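Local coordinates for putative phosphatase (Clostridium difficile, PDB 3SD7), which is a putative phosphatase of the haloacid dehalogenase-like hydrolase family, and probably hydrolyses phosphate esters, at residues V181-K184 with D185-I188; P43-G46 with I47-I51. All coordinates share one frame; numbering follows the deposited sequence.

Both interactions are local contacts within one continuous run of chain, and both fall inside the haloacid dehalogenase-like region. Interaction 1 is a surface turn that joins helix 168-179 to strand 187-191 of the parallel sheet. Interaction 2 is the first turns of helix 44-57, partly buried against helix 87-105. They hold different elements, and their centres are about 36 Å apart, on opposite sides of the chain's centre. Each has an Asp or Glu paired with a Lys and one apolar pair. In interaction 1 a carboxylate also takes a backbone N-H. In interaction 2 the backbone bonds are helical, and two side-chain hydroxyls add to them.

Interaction 1: V181-K184 with D185-I188; sequences VKDK and DKVI
Asp183 and Lys186 meet across a tight turn through both backbone and side chain. Lys186 N donates to Asp183 O at 3.1 Å, and the bond is nearly straight at 169°. The Lys186 side chain then slants across that of Asp183. Its CB lies 3.9 Å from Asp183 O. Lys186 CG comes 3.6 Å from Asp183 OD2, and CD passes farther from that oxygen. The chain bends at chi2, chi3 and chi4, which curls NZ back to the carboxylate. Lys186 NZ ends 3.5 Å from Asp183 OD2, a salt bridge with a weak hydrogen bond.

The other carboxylate oxygen is used two residues on, at Asp185. Asp183 OD1 accepts from Asp185 N at 2.9 Å, an Asx turn, and the N-H comes from above the carboxylate plane. The CG of Asp183 sits anti to its backbone N (chi1 -171°), which turns the carboxylate toward this N-H. The Asp185 carboxylate is also near, its plane 77° from that of Asp183. The lysine probably offsets part of this like-charge contact.

Deeper in, Val181 CG1 and Val187 CG2 touch tip to tip at 4.1 Å. Both valines also pack on Leu176 and Ile31. Val187 N donates to Lys184 O. Asp183 is the centre of an inverse gamma turn. The whole segment is a helix-to-strand connection, leading from helix 168-179 into strand 187-191 of the Rossmann-like HAD core.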
ATOM      1  N   VAL A 181     -16.374   6.793 -14.432  1.00 50.18           N
ATOM      2  CA  VAL A 181     -17.346   5.851 -13.874  1.00 52.19           C
ATOM      3  C   VAL A 181     -18.687   6.483 -13.563  1.00 57.38           C
ATOM      4  O   VAL A 181     -18.739   7.600 -13.044  1.00 59.29           O
ATOM      5  CB  VAL A 181     -16.848   5.268 -12.563  1.00 50.10           C
ATOM      6  CG1 VAL A 181     -17.969   4.463 -11.877  1.00 51.42           C
ATOM      7  CG2 VAL A 181     -15.630   4.409 -12.809  1.00 44.42           C
ATOM      8  N   LYS A 182     -19.759   5.755 -13.897  1.00 59.58           N
ATOM      9  CA  LYS A 182     -21.114   6.131 -13.527  1.00 64.18           C
ATOM     10  C   LYS A 182     -21.683   5.158 -12.488  1.00 63.87           C
ATOM     11  O   LYS A 182     -22.178   5.598 -11.443  1.00 67.01           O
ATOM     12  CB  LYS A 182     -22.041   6.160 -14.733  1.00 67.45           C
ATOM     13  CG  LYS A 182     -23.530   5.941 -14.362  1.00 73.19           C
ATOM     14  CD  LYS A 182     -24.109   7.024 -13.418  1.00 76.89           C
ATOM     15  CE  LYS A 182     -25.548   6.685 -12.974  1.00 80.75           C
ATOM     16  NZ  LYS A 182     -26.235   7.808 -12.260  1.00 82.84           N
ATOM     17  N   ASP A 183     -21.642   3.845 -12.766  1.00 61.18           N
ATOM     18  CA  ASP A 183     -22.233   2.882 -11.825  1.00 58.59           C
ATOM     19  C   ASP A 183     -21.242   2.506 -10.766  1.00 53.07           C
ATOM     20  O   ASP A 183     -20.535   1.483 -10.902  1.00 49.32           O
ATOM     21  CB  ASP A 183     -22.760   1.608 -12.502  1.00 59.00           C
ATOM     22  CG  ASP A 183     -23.567   0.706 -11.527  1.00 61.60           C
ATOM     23  OD1 ASP A 183     -23.689   1.033 -10.316  1.00 59.45           O
ATOM     24  OD2 ASP A 183     -24.089  -0.336 -11.967  1.00 68.74           O
ATOM     25  N   LYS A 184     -21.202   3.299  -9.688  1.00 51.63           N
ATOM     26  CA  LYS A 184     -20.277   3.001  -8.592  1.00 47.77           C
ATOM     27  C   LYS A 184     -20.598   1.677  -7.908  1.00 44.92           C
ATOM     28  O   LYS A 184     -19.761   1.160  -7.213  1.00 41.62           O
ATOM     29  CB  LYS A 184     -20.165   4.157  -7.571  1.00 49.50           C
ATOM     30  CG  LYS A 184     -19.194   5.245  -8.022  1.00 51.10           C
ATOM     31  CD  LYS A 184     -19.526   6.647  -7.493  1.00 56.69           C
ATOM     32  CE  LYS A 184     -19.338   6.777  -6.021  1.00 57.85           C
ATOM     33  NZ  LYS A 184     -19.513   8.199  -5.584  1.00 56.97           N
ATOM     34  N   ASP A 185     -21.785   1.109  -8.132  1.00 45.89           N
ATOM     35  CA  ASP A 185     -22.097  -0.195  -7.519  1.00 46.29           C
ATOM     36  C   ASP A 185     -21.222  -1.337  -8.057  1.00 42.35           C
ATOM     37  O   ASP A 185     -21.097  -2.369  -7.407  1.00 44.08           O
ATOM     38  CB  ASP A 185     -23.587  -0.551  -7.639  1.00 51.47           C
ATOM     39  CG  ASP A 185     -24.461   0.204  -6.643  1.00 57.45           C
ATOM     40  OD1 ASP A 185     -25.606   0.533  -7.005  1.00 65.70           O
ATOM     41  OD2 ASP A 185     -24.009   0.482  -5.505  1.00 61.97           O
ATOM     42  N   LYS A 186     -20.588  -1.159  -9.209  1.00 39.17           N
ATOM     43  CA  LYS A 186     -19.739  -2.213  -9.751  1.00 38.11           C
ATOM     44  C   LYS A 186     -18.264  -1.949  -9.408  1.00 32.89           C
ATOM     45  O   LYS A 186     -17.384  -2.511 -10.034  1.00 30.37           O
ATOM     46  CB  LYS A 186     -19.897  -2.343 -11.273  1.00 40.56           C
ATOM     47  CG  LYS A 186     -21.305  -2.646 -11.784  1.00 50.25           C
ATOM     48  CD  LYS A 186     -21.943  -3.819 -11.056  1.00 54.67           C
ATOM     49  CE  LYS A 186     -22.906  -4.593 -11.960  1.00 62.01           C
ATOM     50  NZ  LYS A 186     -23.937  -3.740 -12.602  1.00 67.52           N
ATOM     51  N   VAL A 187     -18.017  -1.077  -8.422  1.00 30.01           N
ATOM     52  CA  VAL A 187     -16.646  -0.708  -8.009  1.00 27.59           C
ATOM     53  C   VAL A 187     -16.333  -1.245  -6.614  1.00 26.89           C
ATOM     54  O   VAL A 187     -17.187  -1.234  -5.722  1.00 28.12           O
ATOM     55  CB  VAL A 187     -16.432   0.851  -8.009  1.00 27.66           C
ATOM     56  CG1 VAL A 187     -14.988   1.183  -7.714  1.00 27.37           C
ATOM     57  CG2 VAL A 187     -16.812   1.483  -9.370  1.00 29.62           C
ATOM     58  N   ILE A 188     -15.103  -1.729  -6.422  1.00 25.23           N
ATOM     59  CA  ILE A 188     -14.673  -2.249  -5.132  1.00 24.11           C
ATOM     60  C   ILE A 188     -13.213  -1.909  -4.862  1.00 22.26           C
ATOM     61  O   ILE A 188     -12.393  -1.927  -5.767  1.00 22.27           O
ATOM     62  CB  ILE A 188     -14.931  -3.764  -5.002  1.00 25.26           C
ATOM     63  CG1 ILE A 188     -14.751  -4.215  -3.550  1.00 23.89           C
ATOM     64  CG2 ILE A 188     -14.093  -4.595  -6.011  1.00 26.43           C
ATOM     65  CD1 ILE A 188     -15.499  -5.568  -3.239  1.00 27.17           C
TER
HETATM   66  O   HOH W   1     -19.602  -0.742  -4.626  1.00 20.73           O

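Interaction 2: P43-G46 with I47-I51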
ATOM      1  N   PRO A  43       6.636  -4.263   1.591  1.00 22.19           N
ATOM      2  CA  PRO A  43       7.819  -3.425   1.551  1.00 23.58           C
ATOM      3  C   PRO A  43       8.773  -3.625   2.721  1.00 24.40           C
ATOM      4  O   PRO A  43       9.731  -2.871   2.852  1.00 27.73           O
ATOM      5  CB  PRO A  43       7.217  -2.029   1.653  1.00 23.55           C
ATOM      6  CG  PRO A  43       6.069  -2.214   2.573  1.00 23.48           C
ATOM      7  CD  PRO A  43       5.490  -3.545   2.199  1.00 21.95           C
ATOM      8  N   LYS A  44       8.510  -4.622   3.557  1.00 25.74           N
ATOM      9  CA  LYS A  44       9.264  -4.807   4.798  1.00 27.54           C
ATOM     10  C   LYS A  44      10.785  -4.696   4.670  1.00 27.90           C
ATOM     11  O   LYS A  44      11.432  -3.959   5.411  1.00 29.73           O
ATOM     12  CB  LYS A  44       8.866  -6.131   5.445  1.00 27.40           C
ATOM     13  CG  LYS A  44       9.655  -6.469   6.692  1.00 33.33           C
ATOM     14  CD  LYS A  44       9.152  -7.718   7.356  1.00 36.31           C
ATOM     15  CE  LYS A  44       7.857  -7.439   8.139  1.00 40.65           C
ATOM     16  NZ  LYS A  44       7.340  -8.655   8.855  1.00 43.45           N
ATOM     17  N   GLU A  45      11.351  -5.418   3.717  1.00 29.29           N
ATOM     18  CA  GLU A  45      12.823  -5.446   3.571  1.00 30.44           C
ATOM     19  C   GLU A  45      13.417  -4.045   3.364  1.00 31.33           C
ATOM     20  O   GLU A  45      14.307  -3.602   4.113  1.00 33.51           O
ATOM     21  CB  GLU A  45      13.215  -6.371   2.429  1.00 33.50           C
ATOM     22  CG  GLU A  45      14.727  -6.621   2.346  1.00 36.03           C
ATOM     23  CD  GLU A  45      15.190  -7.286   1.045  1.00 43.43           C
ATOM     24  OE1 GLU A  45      14.346  -7.688   0.210  1.00 43.11           O
ATOM     25  OE2 GLU A  45      16.427  -7.382   0.857  1.00 46.92           O
ATOM     26  N   GLY A  46      12.939  -3.340   2.333  1.00 31.27           N
ATOM     27  CA  GLY A  46      13.469  -2.026   2.030  1.00 31.39           C
ATOM     28  C   GLY A  46      13.222  -0.978   3.084  1.00 31.43           C
ATOM     29  O   GLY A  46      14.068  -0.112   3.316  1.00 32.67           O
ATOM     30  N   ILE A  47      12.047  -1.006   3.712  1.00 28.87           N
ATOM     31  CA  ILE A  47      11.774  -0.024   4.751  1.00 30.06           C
ATOM     32  C   ILE A  47      12.692  -0.253   5.956  1.00 32.06           C
ATOM     33  O   ILE A  47      13.339   0.685   6.469  1.00 33.31           O
ATOM     34  CB  ILE A  47      10.292  -0.029   5.177  1.00 28.00           C
ATOM     35  CG1 ILE A  47       9.423   0.432   3.997  1.00 31.01           C
ATOM     36  CG2 ILE A  47      10.097   0.890   6.415  1.00 29.38           C
ATOM     37  CD1 ILE A  47       7.929   0.415   4.335  1.00 29.21           C
ATOM     38  N   THR A  48      12.774  -1.493   6.410  1.00 31.31           N
ATOM     39  CA  THR A  48      13.595  -1.780   7.589  1.00 33.25           C
ATOM     40  C   THR A  48      15.090  -1.546   7.297  1.00 35.30           C
ATOM     41  O   THR A  48      15.833  -1.019   8.144  1.00 37.21           O
ATOM     42  CB  THR A  48      13.334  -3.197   8.142  1.00 32.75           C
ATOM     43  OG1 THR A  48      13.569  -4.158   7.116  1.00 32.43           O
ATOM     44  CG2 THR A  48      11.878  -3.327   8.635  1.00 31.46           C
ATOM     45  N   LYS A  49      15.539  -1.898   6.104  1.00 36.02           N
ATOM     46  CA  LYS A  49      16.954  -1.684   5.768  1.00 38.07           C
ATOM     47  C   LYS A  49      17.297  -0.197   5.643  1.00 39.58           C
ATOM     48  O   LYS A  49      18.423   0.216   5.988  1.00 43.15           O
ATOM     49  CB  LYS A  49      17.356  -2.457   4.531  1.00 39.03           C
ATOM     50  CG  LYS A  49      17.455  -3.929   4.780  1.00 41.44           C
ATOM     51  CD  LYS A  49      17.927  -4.671   3.565  1.00 44.07           C
ATOM     52  CE  LYS A  49      18.182  -6.131   3.897  1.00 47.29           C
ATOM     53  NZ  LYS A  49      18.695  -6.875   2.731  1.00 53.66           N
ATOM     54  N   SER A  50      16.339   0.598   5.173  1.00 37.07           N
ATOM     55  CA  SER A  50      16.521   2.045   5.059  1.00 38.71           C
ATOM     56  C   SER A  50      16.632   2.658   6.441  1.00 39.57           C
ATOM     57  O   SER A  50      17.498   3.498   6.675  1.00 43.17           O
ATOM     58  CB  SER A  50      15.386   2.699   4.276  1.00 36.80           C
ATOM     59  OG  SER A  50      15.318   2.207   2.949  1.00 38.50           O
ATOM     60  N   ILE A  51      15.757   2.242   7.367  1.00 37.59           N
ATOM     61  CA  ILE A  51      15.842   2.717   8.746  1.00 39.18           C
ATOM     62  C   ILE A  51      17.164   2.292   9.383  1.00 41.60           C
ATOM     63  O   ILE A  51      17.836   3.097  10.039  1.00 44.43           O
ATOM     64  CB  ILE A  51      14.643   2.217   9.611  1.00 37.21           C
ATOM     65  CG1 ILE A  51      13.345   2.786   9.057  1.00 36.44           C
ATOM     66  CG2 ILE A  51      14.835   2.636  11.067  1.00 37.71           C
ATOM     67  CD1 ILE A  51      12.063   2.286   9.751  1.00 32.99           C
TER
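Pro43 and Ile47 pack side by side at the start of helix 44-57, with Pro43 at the N-cap position. Ile47 CD1 lies 3.7 Å from Pro43 CG and equally near its CB. Ile47 CG1 is anti to its carbonyl carbon (chi1 -65°), which sets CG1, and CD1 beyond it, beside CB and CG of the proline. Pro43 O accepts from Ile47 N, almost along the C=O axis. The proline also touches Asp37, a residue of the sodium site, so this helix begins close to the metal.

The tight side is where hydroxyls fold back on the backbone. Thr48 OG1 donates to Lys44 O at 2.7 Å. Thr48 N reaches the same oxygen, but from the opposite face of the carbonyl plane. OG1 stands between the backbone N and the carbonyl carbon (chi1 57°), and from there it can also approach Glu45 O. Two donors thus hold Lys44 O. Ser50 is buried and touches Tyr97, Tyr100 and Phe101 of helix 87-105. Its hydroxyl is satisfied within its own helix.

The looser side carries the charges. Glu45 is exposed, and Lys49 is partly exposed and touches Tyr100. Both chains are extended beyond CG and slant across each other. Glu45 CG lies 3.8 Å from Lys49 CE, so methylene packing accompanies the ion pair. Lys49 NZ reaches Glu45 OE2 at 3.0 Å, on the anti lone pair, away from the other oxygen. This is an i to i+4 salt bridge along the helix. One residue on, Gly46 O takes Ser50 N at 3.0 Å from one face of its plane and Ser50 OG at 2.7 Å from the other.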